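Local coordinates for protein exopolygalacturonase (Yersinia enterocolitica, PDB 2UVE) that probably hydrolyses polygalacturonate, the backbone of pectin, from its chain ends, acting as a family 28 glycoside hydrolase, at residues A[66-71]-A[80-85]; A[53-58]-A[115-120]; A[106-111]-A[453-458]; A[48-53]-A[151-156]. All blocks are in the same frame, centred on the assembly; numbering follows the deposited sequence.

Contact 1. Residues A[66-71]-A[80-85]; sequences IVDYQI and KASDNN. With NI (nickel (II) ion), chain E.
Strand 66-71 meets the start of helix 81-85 through Asp68, Tyr69 and Ser82, at the edge of the four-stranded sheet of the fibronectin type III domain. The short segments run nearly at right angles, 80° between their directions. Gln70 and Lys80 form the last pair of the antiparallel strands before the chain enters the helix, where Lys80 is the N-cap residue. Their CG atoms touch at 4.0 Å, side by side, and the Gln70 amide goes on to bond Gln133. Tyr69 O takes the N-H of Ala81 at 2.8 Å. The methyl of Ala81 rests against Tyr69 CB and Ile71 CD1, next to Trp57 of the other sheet. Val67 and Asp68 form a classic beta bulge opposite Gln133. The Asp68 carboxylate takes hold of the first turn of the helix through OD1. This atom offers its syn lone pair to Ser82 N, 3.0 Å away in an almost straight bond. The same OD1 accepts from Tyr69 N on the anti side, about 31° out of the carboxylate plane, which helps fix the carboxylate's rotation. Lys80 NZ lies 4.4 Å from Asp68 OD2, too far for a salt bridge. The residue after Ser82, Asp83, binds a nickel ion through OD1 at 2.0 Å.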
loop_
_atom_site.group_PDB
_atom_site.type_symbol
_atom_site.label_atom_id
_atom_site.label_comp_id
_atom_site.label_asym_id
_atom_site.label_seq_id
_atom_site.Cartn_x
_atom_site.Cartn_y
_atom_site.Cartn_z
ATOM N N ILE A 66 -21.098 -16.116 -4.750
ATOM C CA ILE A 66 -21.075 -15.460 -3.434
ATOM C C ILE A 66 -21.339 -13.986 -3.627
ATOM O O ILE A 66 -20.649 -13.312 -4.421
ATOM C CB ILE A 66 -19.709 -15.685 -2.705
ATOM C CG1 ILE A 66 -19.312 -17.158 -2.784
ATOM C CG2 ILE A 66 -19.775 -15.204 -1.248
ATOM C CD1 ILE A 66 -17.855 -17.465 -2.540
ATOM N N VAL A 67 -22.336 -13.472 -2.915
ATOM C CA VAL A 67 -22.706 -12.061 -3.044
ATOM C C VAL A 67 -22.440 -11.273 -1.775
ATOM O O VAL A 67 -22.500 -10.044 -1.787
ATOM C CB VAL A 67 -24.183 -11.877 -3.526
ATOM C CG1 VAL A 67 -24.355 -12.480 -4.935
ATOM C CG2 VAL A 67 -25.221 -12.481 -2.511
ATOM N N ASP A 68 -22.136 -11.986 -0.687
ATOM C CA ASP A 68 -21.962 -11.383 0.641
ATOM C C ASP A 68 -21.510 -12.436 1.653
ATOM O O ASP A 68 -21.303 -13.620 1.317
ATOM C CB ASP A 68 -23.271 -10.720 1.117
ATOM C CG ASP A 68 -23.049 -9.450 1.942
ATOM O OD1 ASP A 68 -21.949 -9.201 2.492
ATOM O OD2 ASP A 68 -24.018 -8.671 2.044
ATOM N N TYR A 69 -21.300 -11.967 2.877
ATOM C CA TYR A 69 -20.897 -12.802 3.983
ATOM C C TYR A 69 -21.640 -12.304 5.180
ATOM O O TYR A 69 -21.770 -11.083 5.366
ATOM C CB TYR A 69 -19.402 -12.679 4.275
ATOM C CG TYR A 69 -18.573 -13.448 3.330
ATOM C CD1 TYR A 69 -18.281 -14.810 3.568
ATOM C CD2 TYR A 69 -18.094 -12.844 2.161
ATOM C CE1 TYR A 69 -17.522 -15.518 2.684
ATOM C CE2 TYR A 69 -17.323 -13.551 1.277
ATOM C CZ TYR A 69 -17.050 -14.885 1.544
ATOM O OH TYR A 69 -16.286 -15.584 0.646
ATOM N N GLN A 70 -22.095 -13.240 6.003
ATOM C CA GLN A 70 -22.738 -12.880 7.276
ATOM C C GLN A 70 -21.898 -13.378 8.404
ATOM O O GLN A 70 -21.288 -14.443 8.318
ATOM C CB GLN A 70 -24.146 -13.455 7.399
ATOM C CG GLN A 70 -25.089 -13.123 6.239
ATOM C CD GLN A 70 -26.474 -13.796 6.417
ATOM O OE1 GLN A 70 -26.763 -14.388 7.474
ATOM N NE2 GLN A 70 -27.316 -13.718 5.382
ATOM N N ILE A 71 -21.891 -12.593 9.465
ATOM C CA ILE A 71 -20.969 -12.762 10.544
ATOM C C ILE A 71 -21.834 -13.011 11.757
ATOM O O ILE A 71 -22.820 -12.309 11.951
ATOM C CB ILE A 71 -20.039 -11.490 10.757
ATOM C CG1 ILE A 71 -18.960 -11.428 9.676
ATOM C CG2 ILE A 71 -19.386 -11.512 12.153
ATOM C CD1 ILE A 71 -19.413 -10.949 8.304
ATOM N N LYS A 80 -24.220 -8.412 7.904
ATOM C CA LYS A 80 -23.535 -8.729 6.646
ATOM C C LYS A 80 -22.285 -7.835 6.440
ATOM O O LYS A 80 -22.274 -6.683 6.832
ATOM C CB LYS A 80 -24.491 -8.557 5.478
ATOM C CG LYS A 80 -25.854 -9.213 5.679
ATOM C CD LYS A 80 -26.482 -9.509 4.344
ATOM C CE LYS A 80 -26.964 -8.263 3.645
ATOM N NZ LYS A 80 -28.337 -8.516 3.058
ATOM N N ALA A 81 -21.262 -8.403 5.812
ATOM C CA ALA A 81 -20.020 -7.697 5.433
ATOM C C ALA A 81 -20.241 -6.437 4.581
ATOM O O ALA A 81 -19.708 -5.358 4.923
ATOM C CB ALA A 81 -19.048 -8.686 4.742
ATOM N N SER A 82 -21.029 -6.543 3.496
ATOM C CA SER A 82 -21.466 -5.365 2.701
ATOM C C SER A 82 -21.965 -4.177 3.561
ATOM O O SER A 82 -21.404 -3.099 3.535
ATOM C CB SER A 82 -22.565 -5.756 1.707
ATOM O OG SER A 82 -23.709 -6.223 2.416
ATOM N N ASP A 83 -23.013 -4.402 4.332
ATOM C CA ASP A 83 -23.566 -3.396 5.272
ATOM C C ASP A 83 -22.559 -2.872 6.298
ATOM O O ASP A 83 -22.520 -1.675 6.642
ATOM C CB ASP A 83 -24.755 -4.020 6.032
ATOM C CG ASP A 83 -25.943 -4.414 5.086
ATOM O OD1 ASP A 83 -26.190 -3.678 4.090
ATOM O OD2 ASP A 83 -26.645 -5.431 5.352
ATOM N N ASN A 84 -21.775 -3.792 6.852
ATOM C CA ASN A 84 -20.787 -3.376 7.846
ATOM C C ASN A 84 -19.730 -2.423 7.212
ATOM O O ASN A 84 -19.429 -1.415 7.790
ATOM C CB ASN A 84 -20.155 -4.595 8.524
ATOM C CG ASN A 84 -19.141 -4.219 9.579
ATOM O OD1 ASN A 84 -17.940 -4.103 9.264
ATOM N ND2 ASN A 84 -19.606 -4.013 10.843
ATOM N N ASN A 85 -19.227 -2.752 6.027
ATOM C CA ASN A 85 -18.302 -1.871 5.269
ATOM C C ASN A 85 -18.873 -0.481 4.866
ATOM O O ASN A 85 -18.152 0.533 4.909
ATOM C CB ASN A 85 -17.752 -2.635 4.064
ATOM C CG ASN A 85 -16.553 -3.544 4.429
ATOM O OD1 ASN A 85 -15.423 -3.183 4.139
ATOM N ND2 ASN A 85 -16.805 -4.720 5.041
HETATM NI NI NI E . -26.748 -3.964 2.174
#

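Contact 2. Residues A[53-58]-A[115-120]; sequences IVLVWK and FTVIGL. With SO4 (sulfate ion), chain H.
Ile53 and Leu55 pair with Val117 and Phe115 through four backbone hydrogen bonds. Each pair exchanges two. Val117 N to Ile53 O is the shortest at 2.8 Å. Phe115 N to Leu55 O is the longest at 3.0 Å. Between them Val54 and Thr116 form a non-hydrogen-bonded pair. There Val54 CG2 lies 4.0 Å from Thr116 OG1. On the other face, Leu55 CD1 packs on Val117 CG2 at 4.0 Å. Ile53 CD1 meets Leu120 CD1 at 3.7 Å, the two side chains crossing at about a right angle. Trp57 reaches across toward the neighbouring strand, its chi1 of 54° setting the indole over that side. This brings its CH2 to 3.9 Å from Phe115 CB, which lies at the edge of the indole, in its plane. Further out, Phe128 of strand 125-134 packs on Ile53, Leu55 and Val117. Helix 81-88 adds Phe88, which touches Thr116. Lys58 NZ and Arg483 bind a sulfate, probably from the crystallisation liquor. The arrangement is the antiparallel pairing at one side of a fibronectin type III beta-sandwich, with its apolar face turned to the second sheet.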
loop_
_atom_site.group_PDB
_atom_site.type_symbol
_atom_site.label_atom_id
_atom_site.label_comp_id
_atom_site.label_asym_id
_atom_site.label_seq_id
_atom_site.Cartn_x
_atom_site.Cartn_y
_atom_site.Cartn_z
ATOM N N ILE A 53 -13.332 -5.253 17.646
ATOM C CA ILE A 53 -12.513 -6.311 17.065
ATOM C C ILE A 53 -12.800 -6.307 15.553
ATOM O O ILE A 53 -13.973 -6.269 15.135
ATOM C CB ILE A 53 -12.901 -7.703 17.652
ATOM C CG1 ILE A 53 -12.490 -7.835 19.146
ATOM C CG2 ILE A 53 -12.308 -8.855 16.803
ATOM C CD1 ILE A 53 -13.033 -9.074 19.867
ATOM N N VAL A 54 -11.742 -6.345 14.732
ATOM C CA VAL A 54 -11.926 -6.439 13.296
ATOM C C VAL A 54 -11.676 -7.881 12.904
ATOM O O VAL A 54 -10.758 -8.514 13.423
ATOM C CB VAL A 54 -10.955 -5.502 12.506
ATOM C CG1 VAL A 54 -11.164 -5.647 10.961
ATOM C CG2 VAL A 54 -11.114 -4.079 12.937
ATOM N N LEU A 55 -12.478 -8.383 11.971
ATOM C CA LEU A 55 -12.390 -9.742 11.468
ATOM C C LEU A 55 -12.175 -9.691 9.968
ATOM O O LEU A 55 -12.724 -8.843 9.287
ATOM C CB LEU A 55 -13.702 -10.514 11.753
ATOM C CG LEU A 55 -14.247 -10.577 13.196
ATOM C CD1 LEU A 55 -15.687 -11.063 13.082
ATOM C CD2 LEU A 55 -13.403 -11.561 14.020
ATOM N N VAL A 56 -11.396 -10.628 9.461
ATOM C CA VAL A 56 -11.153 -10.761 8.020
ATOM C C VAL A 56 -11.112 -12.266 7.789
ATOM O O VAL A 56 -10.991 -13.031 8.738
ATOM C CB VAL A 56 -9.843 -10.063 7.532
ATOM C CG1 VAL A 56 -9.807 -8.577 7.929
ATOM C CG2 VAL A 56 -8.628 -10.784 8.071
ATOM N N TRP A 57 -11.270 -12.673 6.541
ATOM C CA TRP A 57 -11.325 -14.090 6.159
ATOM C C TRP A 57 -10.962 -14.129 4.700
ATOM O O TRP A 57 -11.053 -13.100 4.004
ATOM C CB TRP A 57 -12.758 -14.684 6.400
ATOM C CG TRP A 57 -13.857 -13.896 5.734
ATOM C CD1 TRP A 57 -14.376 -14.097 4.483
ATOM C CD2 TRP A 57 -14.582 -12.797 6.298
ATOM N NE1 TRP A 57 -15.366 -13.182 4.230
ATOM C CE2 TRP A 57 -15.509 -12.363 5.321
ATOM C CE3 TRP A 57 -14.521 -12.116 7.525
ATOM C CZ2 TRP A 57 -16.355 -11.281 5.521
ATOM C CZ3 TRP A 57 -15.392 -11.036 7.735
ATOM C CH2 TRP A 57 -16.299 -10.642 6.723
ATOM N N LYS A 58 -10.496 -15.277 4.233
ATOM C CA LYS A 58 -10.310 -15.528 2.829
ATOM C C LYS A 58 -11.617 -15.711 2.044
ATOM O O LYS A 58 -12.565 -16.361 2.488
ATOM C CB LYS A 58 -9.429 -16.755 2.641
ATOM C CG LYS A 58 -8.023 -16.573 3.234
ATOM C CD LYS A 58 -7.094 -17.742 2.877
ATOM C CE LYS A 58 -6.876 -17.959 1.355
ATOM N NZ LYS A 58 -6.204 -16.833 0.664
ATOM N N PHE A 115 -15.157 -7.282 8.522
ATOM C CA PHE A 115 -16.320 -6.902 9.297
ATOM C C PHE A 115 -15.777 -6.363 10.611
ATOM O O PHE A 115 -14.983 -7.014 11.269
ATOM C CB PHE A 115 -17.245 -8.135 9.521
ATOM C CG PHE A 115 -18.562 -7.845 10.275
ATOM C CD1 PHE A 115 -19.774 -7.757 9.579
ATOM C CD2 PHE A 115 -18.589 -7.753 11.678
ATOM C CE1 PHE A 115 -21.002 -7.513 10.249
ATOM C CE2 PHE A 115 -19.808 -7.514 12.379
ATOM C CZ PHE A 115 -21.021 -7.390 11.657
ATOM N N THR A 116 -16.226 -5.175 10.987
ATOM C CA THR A 116 -15.804 -4.552 12.222
ATOM C C THR A 116 -16.883 -4.673 13.291
ATOM O O THR A 116 -18.019 -4.251 13.070
ATOM C CB THR A 116 -15.420 -3.055 11.981
ATOM O OG1 THR A 116 -14.450 -2.995 10.933
ATOM C CG2 THR A 116 -14.887 -2.403 13.210
ATOM N N VAL A 117 -16.507 -5.252 14.437
ATOM C CA VAL A 117 -17.399 -5.463 15.581
ATOM C C VAL A 117 -17.153 -4.408 16.624
ATOM O O VAL A 117 -16.071 -4.375 17.193
ATOM C CB VAL A 117 -17.186 -6.874 16.264
ATOM C CG1 VAL A 117 -18.246 -7.115 17.363
ATOM C CG2 VAL A 117 -17.158 -8.049 15.247
ATOM N N ILE A 118 -18.157 -3.567 16.898
ATOM C CA ILE A 118 -18.062 -2.534 17.924
ATOM C C ILE A 118 -19.064 -2.742 19.080
ATOM O O ILE A 118 -19.890 -3.661 19.041
ATOM C CB ILE A 118 -18.169 -1.100 17.332
ATOM C CG1 ILE A 118 -19.600 -0.751 16.863
ATOM C CG2 ILE A 118 -17.122 -0.890 16.237
ATOM C CD1 ILE A 118 -19.949 0.772 17.026
ATOM N N GLY A 119 -18.990 -1.896 20.112
ATOM C CA GLY A 119 -19.957 -1.977 21.213
ATOM C C GLY A 119 -19.691 -3.149 22.145
ATOM O O GLY A 119 -20.591 -3.634 22.831
ATOM N N LEU A 120 -18.434 -3.601 22.157
ATOM C CA LEU A 120 -18.003 -4.687 23.006
ATOM C C LEU A 120 -17.535 -4.174 24.347
ATOM O O LEU A 120 -17.393 -2.969 24.568
ATOM C CB LEU A 120 -16.887 -5.510 22.329
ATOM C CG LEU A 120 -17.193 -6.164 20.976
ATOM C CD1 LEU A 120 -15.944 -6.886 20.485
ATOM C CD2 LEU A 120 -18.453 -7.067 20.972
HETATM S S SO4 H . -6.716 -19.522 -2.447
HETATM O O1 SO4 H . -8.076 -19.225 -1.945
HETATM O O2 SO4 H . -6.756 -19.752 -3.897
HETATM O O3 SO4 H . -5.804 -18.427 -2.085
HETATM O O4 SO4 H . -6.215 -20.756 -1.839
#

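Contact 3. Residues A[106-111]-A[453-458]; sequences FQHKIV and AENNVM
Ile110 and Asn455 make most of this contact between the fibronectin type III domain and the beta-helix. Van der Waals packing dominates. The Ile110 side chain lies across the backbone of 455-456. Its CG1 sits between the backbone N and the carbonyl carbon (chi1 69°), which carries CD1 to 3.3 Å from Asn455 O. The other branch, CG2, comes to 3.6 Å from Asn456 O. CD1 also touches Val457 CG2 at 4.1 Å. The Asn455 side chain packs along the backbone of Val111, its CB 3.4 Å from Val111 O. Asn455 has left-handed helical backbone angles (56°/45°) at the break in strand 448-459, a conformation that asparagine tolerates well. The bend is held from within: Asn456 bonds Asn429 and Leu426 of the preceding coil, and Glu454 bridges to Arg483 of strand 476-490. Helix 92-98 packs beside the contact, Ile95 on Ile110 and Phe98 on Val457, where the loop meets strand 448-459 of the beta-helix.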
loop_
_atom_site.group_PDB
_atom_site.type_symbol
_atom_site.label_atom_id
_atom_site.label_comp_id
_atom_site.label_asym_id
_atom_site.label_seq_id
_atom_site.Cartn_x
_atom_site.Cartn_y
_atom_site.Cartn_z
ATOM N N PHE A 106 -20.522 -5.743 -16.982
ATOM C CA PHE A 106 -19.161 -5.983 -17.435
ATOM C C PHE A 106 -18.141 -6.224 -16.298
ATOM O O PHE A 106 -17.315 -7.123 -16.394
ATOM C CB PHE A 106 -18.687 -4.865 -18.359
ATOM C CG PHE A 106 -17.296 -5.071 -18.858
ATOM C CD1 PHE A 106 -17.057 -5.933 -19.943
ATOM C CD2 PHE A 106 -16.210 -4.422 -18.237
ATOM C CE1 PHE A 106 -15.745 -6.129 -20.407
ATOM C CE2 PHE A 106 -14.896 -4.630 -18.685
ATOM C CZ PHE A 106 -14.661 -5.447 -19.756
ATOM N N GLN A 107 -18.220 -5.431 -15.228
ATOM C CA GLN A 107 -17.162 -5.417 -14.208
ATOM C C GLN A 107 -17.300 -6.539 -13.200
ATOM O O GLN A 107 -18.414 -6.847 -12.702
ATOM C CB GLN A 107 -17.101 -4.078 -13.470
ATOM C CG GLN A 107 -16.730 -2.884 -14.362
ATOM C CD GLN A 107 -15.226 -2.726 -14.633
ATOM O OE1 GLN A 107 -14.384 -3.574 -14.263
ATOM N NE2 GLN A 107 -14.889 -1.642 -15.291
ATOM N N HIS A 108 -16.163 -7.160 -12.924
ATOM C CA HIS A 108 -16.056 -8.122 -11.877
ATOM C C HIS A 108 -16.559 -7.533 -10.562
ATOM O O HIS A 108 -16.059 -6.507 -10.118
ATOM C CB HIS A 108 -14.596 -8.620 -11.692
ATOM C CG HIS A 108 -14.496 -9.640 -10.614
ATOM N ND1 HIS A 108 -14.805 -10.970 -10.830
ATOM C CD2 HIS A 108 -14.279 -9.507 -9.284
ATOM C CE1 HIS A 108 -14.731 -11.615 -9.682
ATOM N NE2 HIS A 108 -14.419 -10.751 -8.731
ATOM N N LYS A 109 -17.525 -8.212 -9.937
ATOM C CA LYS A 109 -18.134 -7.776 -8.702
ATOM C C LYS A 109 -17.314 -8.322 -7.545
ATOM O O LYS A 109 -17.188 -9.532 -7.395
ATOM C CB LYS A 109 -19.618 -8.231 -8.609
ATOM C CG LYS A 109 -20.584 -7.477 -9.521
ATOM C CD LYS A 109 -21.933 -8.225 -9.592
ATOM C CE LYS A 109 -22.889 -7.605 -10.636
ATOM N NZ LYS A 109 -22.614 -8.187 -11.992
ATOM N N ILE A 110 -16.715 -7.414 -6.772
ATOM C CA ILE A 110 -15.865 -7.794 -5.672
ATOM C C ILE A 110 -16.728 -8.092 -4.439
ATOM O O ILE A 110 -17.852 -7.608 -4.321
ATOM C CB ILE A 110 -14.770 -6.721 -5.373
ATOM C CG1 ILE A 110 -15.402 -5.439 -4.785
ATOM C CG2 ILE A 110 -13.850 -6.498 -6.651
ATOM C CD1 ILE A 110 -14.387 -4.531 -4.027
ATOM N N VAL A 111 -16.214 -8.927 -3.549
ATOM C CA VAL A 111 -16.898 -9.226 -2.318
ATOM C C VAL A 111 -16.098 -8.662 -1.151
ATOM O O VAL A 111 -14.867 -8.480 -1.265
ATOM C CB VAL A 111 -17.178 -10.778 -2.213
ATOM C CG1 VAL A 111 -17.999 -11.285 -3.486
ATOM C CG2 VAL A 111 -15.910 -11.572 -2.025
ATOM N N ALA A 453 -3.427 -9.829 -4.004
ATOM C CA ALA A 453 -4.201 -8.624 -4.114
ATOM C C ALA A 453 -5.522 -9.064 -4.740
ATOM O O ALA A 453 -5.547 -9.470 -5.910
ATOM C CB ALA A 453 -3.448 -7.580 -4.992
ATOM N N GLU A 454 -6.608 -9.030 -3.960
ATOM C CA GLU A 454 -7.918 -9.545 -4.471
ATOM C C GLU A 454 -9.002 -8.624 -4.001
ATOM O O GLU A 454 -8.846 -7.958 -3.011
ATOM C CB GLU A 454 -8.223 -10.990 -3.985
ATOM C CG GLU A 454 -7.921 -11.215 -2.487
ATOM C CD GLU A 454 -8.373 -12.553 -1.962
ATOM O OE1 GLU A 454 -8.838 -13.396 -2.763
ATOM O OE2 GLU A 454 -8.296 -12.732 -0.726
ATOM N N ASN A 455 -10.115 -8.598 -4.717
ATOM C CA ASN A 455 -11.308 -7.864 -4.285
ATOM C C ASN A 455 -11.065 -6.383 -4.013
ATOM O O ASN A 455 -11.541 -5.841 -2.998
ATOM C CB ASN A 455 -11.968 -8.590 -3.098
ATOM C CG ASN A 455 -12.577 -9.937 -3.523
ATOM O OD1 ASN A 455 -12.124 -11.001 -3.089
ATOM N ND2 ASN A 455 -13.545 -9.887 -4.404
ATOM N N ASN A 456 -10.326 -5.761 -4.954
ATOM C CA ASN A 456 -10.069 -4.342 -4.999
ATOM C C ASN A 456 -10.722 -3.726 -6.233
ATOM O O ASN A 456 -10.993 -4.387 -7.247
ATOM C CB ASN A 456 -8.526 -4.005 -5.028
ATOM C CG ASN A 456 -7.764 -4.661 -3.903
ATOM O OD1 ASN A 456 -7.790 -4.201 -2.785
ATOM N ND2 ASN A 456 -7.120 -5.759 -4.187
ATOM N N VAL A 457 -10.927 -2.426 -6.153
ATOM C CA VAL A 457 -11.343 -1.667 -7.328
ATOM C C VAL A 457 -10.294 -0.586 -7.640
ATOM O O VAL A 457 -9.796 0.066 -6.724
ATOM C CB VAL A 457 -12.771 -1.098 -7.071
ATOM C CG1 VAL A 457 -13.021 0.107 -7.878
ATOM C CG2 VAL A 457 -13.826 -2.212 -7.353
ATOM N N MET A 458 -10.001 -0.379 -8.926
ATOM C CA MET A 458 -9.081 0.678 -9.405
ATOM C C MET A 458 -9.765 1.651 -10.388
ATOM O O MET A 458 -10.444 1.232 -11.334
ATOM C CB MET A 458 -7.867 0.053 -10.106
ATOM C CG MET A 458 -6.966 -0.841 -9.223
ATOM S SD MET A 458 -7.662 -2.451 -8.747
ATOM C CE MET A 458 -6.158 -3.264 -8.131
#

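Contact 4. Residues A[48-53]-A[151-156]; sequences YDESSI and SAKPQI. With SO4 (sulfate ion), chain P.
Glu50 and Ser151 meet where the loop before strand 53-58 touches the linker from the fibronectin type III domain to the beta-helix. An Asx turn shapes the loop: Asp49 OD1 accepts from Ser51 N at 3.2 Å. Across the contact, Ser151 N bonds Asp49 O, coming from well above the carbonyl plane. Glu50 then runs along the linker. Its CB sits over the backbone, 3.6 Å from Ser151 O and near Lys153 CA. At CG the chain turns in over its own backbone (chi1 72°). A bend at chi2 (-93°) then lays the carboxylate against the proline ring. There Glu50 CD is 3.7 Å from Pro154 CD, the two side chains crossing at about a right angle. OE1 touches the same Pro154 CD and makes a salt bridge to Arg188 of strand 187-191. OE2 faces the Lys153 chain, but NZ stays 4.1 Å from it, so these opposite charges are near but not paired. At another side of the loop a sulfate, probably from the crystallisation liquor, lies 3.0 Å from Tyr48 N through its O4, and Arg262 and Tyr343 of the beta-helix bind it too. Beside the Glu50 contact, the Tyr48 ring presents its edge, CE1, to Ser151 CB at 4.0 Å.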
loop_
_atom_site.group_PDB
_atom_site.type_symbol
_atom_site.label_atom_id
_atom_site.label_comp_id
_atom_site.label_asym_id
_atom_site.label_seq_id
_atom_site.Cartn_x
_atom_site.Cartn_y
_atom_site.Cartn_z
ATOM N N TYR A 48 -7.806 -4.660 17.329
ATOM C CA TYR A 48 -8.816 -4.764 18.392
ATOM C C TYR A 48 -8.438 -3.793 19.469
ATOM O O TYR A 48 -7.296 -3.332 19.513
ATOM C CB TYR A 48 -8.945 -6.194 18.965
ATOM C CG TYR A 48 -7.700 -6.697 19.618
ATOM C CD1 TYR A 48 -7.514 -6.587 21.011
ATOM C CD2 TYR A 48 -6.695 -7.270 18.860
ATOM C CE1 TYR A 48 -6.335 -7.048 21.624
ATOM C CE2 TYR A 48 -5.527 -7.734 19.462
ATOM C CZ TYR A 48 -5.354 -7.619 20.840
ATOM O OH TYR A 48 -4.177 -8.077 21.401
ATOM N N ASP A 49 -9.412 -3.400 20.276
ATOM C CA ASP A 49 -9.126 -2.607 21.449
ATOM C C ASP A 49 -10.069 -2.968 22.588
ATOM O O ASP A 49 -10.519 -4.086 22.649
ATOM C CB ASP A 49 -9.064 -1.110 21.141
ATOM C CG ASP A 49 -10.330 -0.565 20.521
ATOM O OD1 ASP A 49 -11.387 -1.235 20.518
ATOM O OD2 ASP A 49 -10.259 0.574 20.035
ATOM N N GLU A 50 -10.338 -2.043 23.500
ATOM C CA GLU A 50 -11.264 -2.328 24.621
ATOM C C GLU A 50 -12.742 -2.484 24.246
ATOM O O GLU A 50 -13.522 -2.915 25.072
ATOM C CB GLU A 50 -11.164 -1.273 25.720
ATOM C CG GLU A 50 -11.753 0.038 25.330
ATOM C CD GLU A 50 -10.726 0.966 24.749
ATOM O OE1 GLU A 50 -9.744 0.488 24.126
ATOM O OE2 GLU A 50 -10.921 2.183 24.916
ATOM N N SER A 51 -13.137 -2.111 23.031
ATOM C CA SER A 51 -14.559 -2.188 22.684
ATOM C C SER A 51 -14.878 -2.745 21.290
ATOM O O SER A 51 -16.031 -2.853 20.922
ATOM C CB SER A 51 -15.244 -0.848 22.931
ATOM O OG SER A 51 -14.602 0.186 22.248
ATOM N N SER A 52 -13.856 -3.112 20.534
ATOM C CA SER A 52 -14.033 -3.494 19.137
ATOM C C SER A 52 -12.990 -4.504 18.694
ATOM O O SER A 52 -11.924 -4.587 19.285
ATOM C CB SER A 52 -14.029 -2.261 18.213
ATOM O OG SER A 52 -12.921 -1.448 18.484
ATOM N N ILE A 53 -13.332 -5.253 17.646
ATOM C CA ILE A 53 -12.513 -6.311 17.065
ATOM C C ILE A 53 -12.800 -6.307 15.553
ATOM O O ILE A 53 -13.973 -6.269 15.135
ATOM C CB ILE A 53 -12.901 -7.703 17.652
ATOM C CG1 ILE A 53 -12.490 -7.835 19.146
ATOM C CG2 ILE A 53 -12.308 -8.855 16.803
ATOM C CD1 ILE A 53 -13.033 -9.074 19.867
ATOM N N SER A 151 -9.169 -5.942 24.650
ATOM C CA SER A 151 -8.128 -5.582 25.568
ATOM C C SER A 151 -8.738 -4.850 26.758
ATOM O O SER A 151 -9.946 -4.510 26.762
ATOM C CB SER A 151 -7.082 -4.710 24.841
ATOM O OG SER A 151 -7.639 -3.486 24.418
ATOM N N ALA A 152 -7.896 -4.597 27.755
ATOM C CA ALA A 152 -8.274 -3.743 28.871
ATOM C C ALA A 152 -8.271 -2.324 28.386
ATOM O O ALA A 152 -7.498 -1.972 27.493
ATOM C CB ALA A 152 -7.286 -3.904 30.022
ATOM N N LYS A 153 -9.141 -1.506 28.975
ATOM C CA LYS A 153 -9.153 -0.068 28.744
ATOM C C LYS A 153 -7.784 0.515 29.074
ATOM O O LYS A 153 -7.296 0.324 30.192
ATOM C CB LYS A 153 -10.245 0.570 29.621
ATOM C CG LYS A 153 -10.055 2.043 29.882
ATOM C CD LYS A 153 -10.782 2.883 28.832
ATOM C CE LYS A 153 -10.118 4.216 28.647
ATOM N NZ LYS A 153 -11.002 5.060 27.797
ATOM N N PRO A 154 -7.165 1.257 28.115
ATOM C CA PRO A 154 -5.780 1.729 28.253
ATOM C C PRO A 154 -5.613 2.977 29.126
ATOM O O PRO A 154 -6.533 3.778 29.217
ATOM C CB PRO A 154 -5.408 2.068 26.805
ATOM C CG PRO A 154 -6.706 2.566 26.232
ATOM C CD PRO A 154 -7.752 1.686 26.828
ATOM N N GLN A 155 -4.438 3.153 29.740
ATOM C CA GLN A 155 -4.024 4.460 30.243
ATOM C C GLN A 155 -4.186 5.402 29.055
ATOM O O GLN A 155 -3.836 5.044 27.941
ATOM C CB GLN A 155 -2.549 4.456 30.696
ATOM C CG GLN A 155 -1.940 5.876 30.868
ATOM C CD GLN A 155 -0.404 5.936 30.993
ATOM O OE1 GLN A 155 0.349 5.274 30.266
ATOM N NE2 GLN A 155 0.056 6.772 31.907
ATOM N N ILE A 156 -4.727 6.589 29.284
ATOM C CA ILE A 156 -4.932 7.566 28.219
ATOM C C ILE A 156 -4.066 8.740 28.558
ATOM O O ILE A 156 -4.145 9.245 29.673
ATOM C CB ILE A 156 -6.404 8.064 28.148
ATOM C CG1 ILE A 156 -7.377 6.918 27.834
ATOM C CG2 ILE A 156 -6.522 9.245 27.190
ATOM C CD1 ILE A 156 -7.403 6.437 26.352
HETATM S S SO4 P . -9.775 -1.386 16.302
HETATM O O1 SO4 P . -10.860 -2.222 16.852
HETATM O O2 SO4 P . -10.294 -0.612 15.153
HETATM O O3 SO4 P . -9.170 -0.466 17.317
HETATM O O4 SO4 P . -8.753 -2.297 15.813
#

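How the contacts relate
Contacts 1 and 2 lie in the fibronectin type III domain, and contacts 3 and 4 tie that domain to the beta-helix or to the linker leading into it. Contact 1 touches contact 2 between the sheets, where Tyr69 CG is 3.3 Å from Trp57 NE1. It touches it again from helix 81-88, whose Asn84 OD1 probably bonds Thr116 N at 2.7 Å. Contact 2 shares Ile53 with contact 4, where Leu120 N probably bonds Ser51 O at 2.8 Å. Contact 3 touches contact 1 through Val111, which packs on Ile66 and Tyr69. Contacts 3 and 4 are separate attachments, their centres about 33 Å apart. The nickel on Asp83 belongs to contact 1, with the Phe115 side chain of contact 2 about 11 Å away.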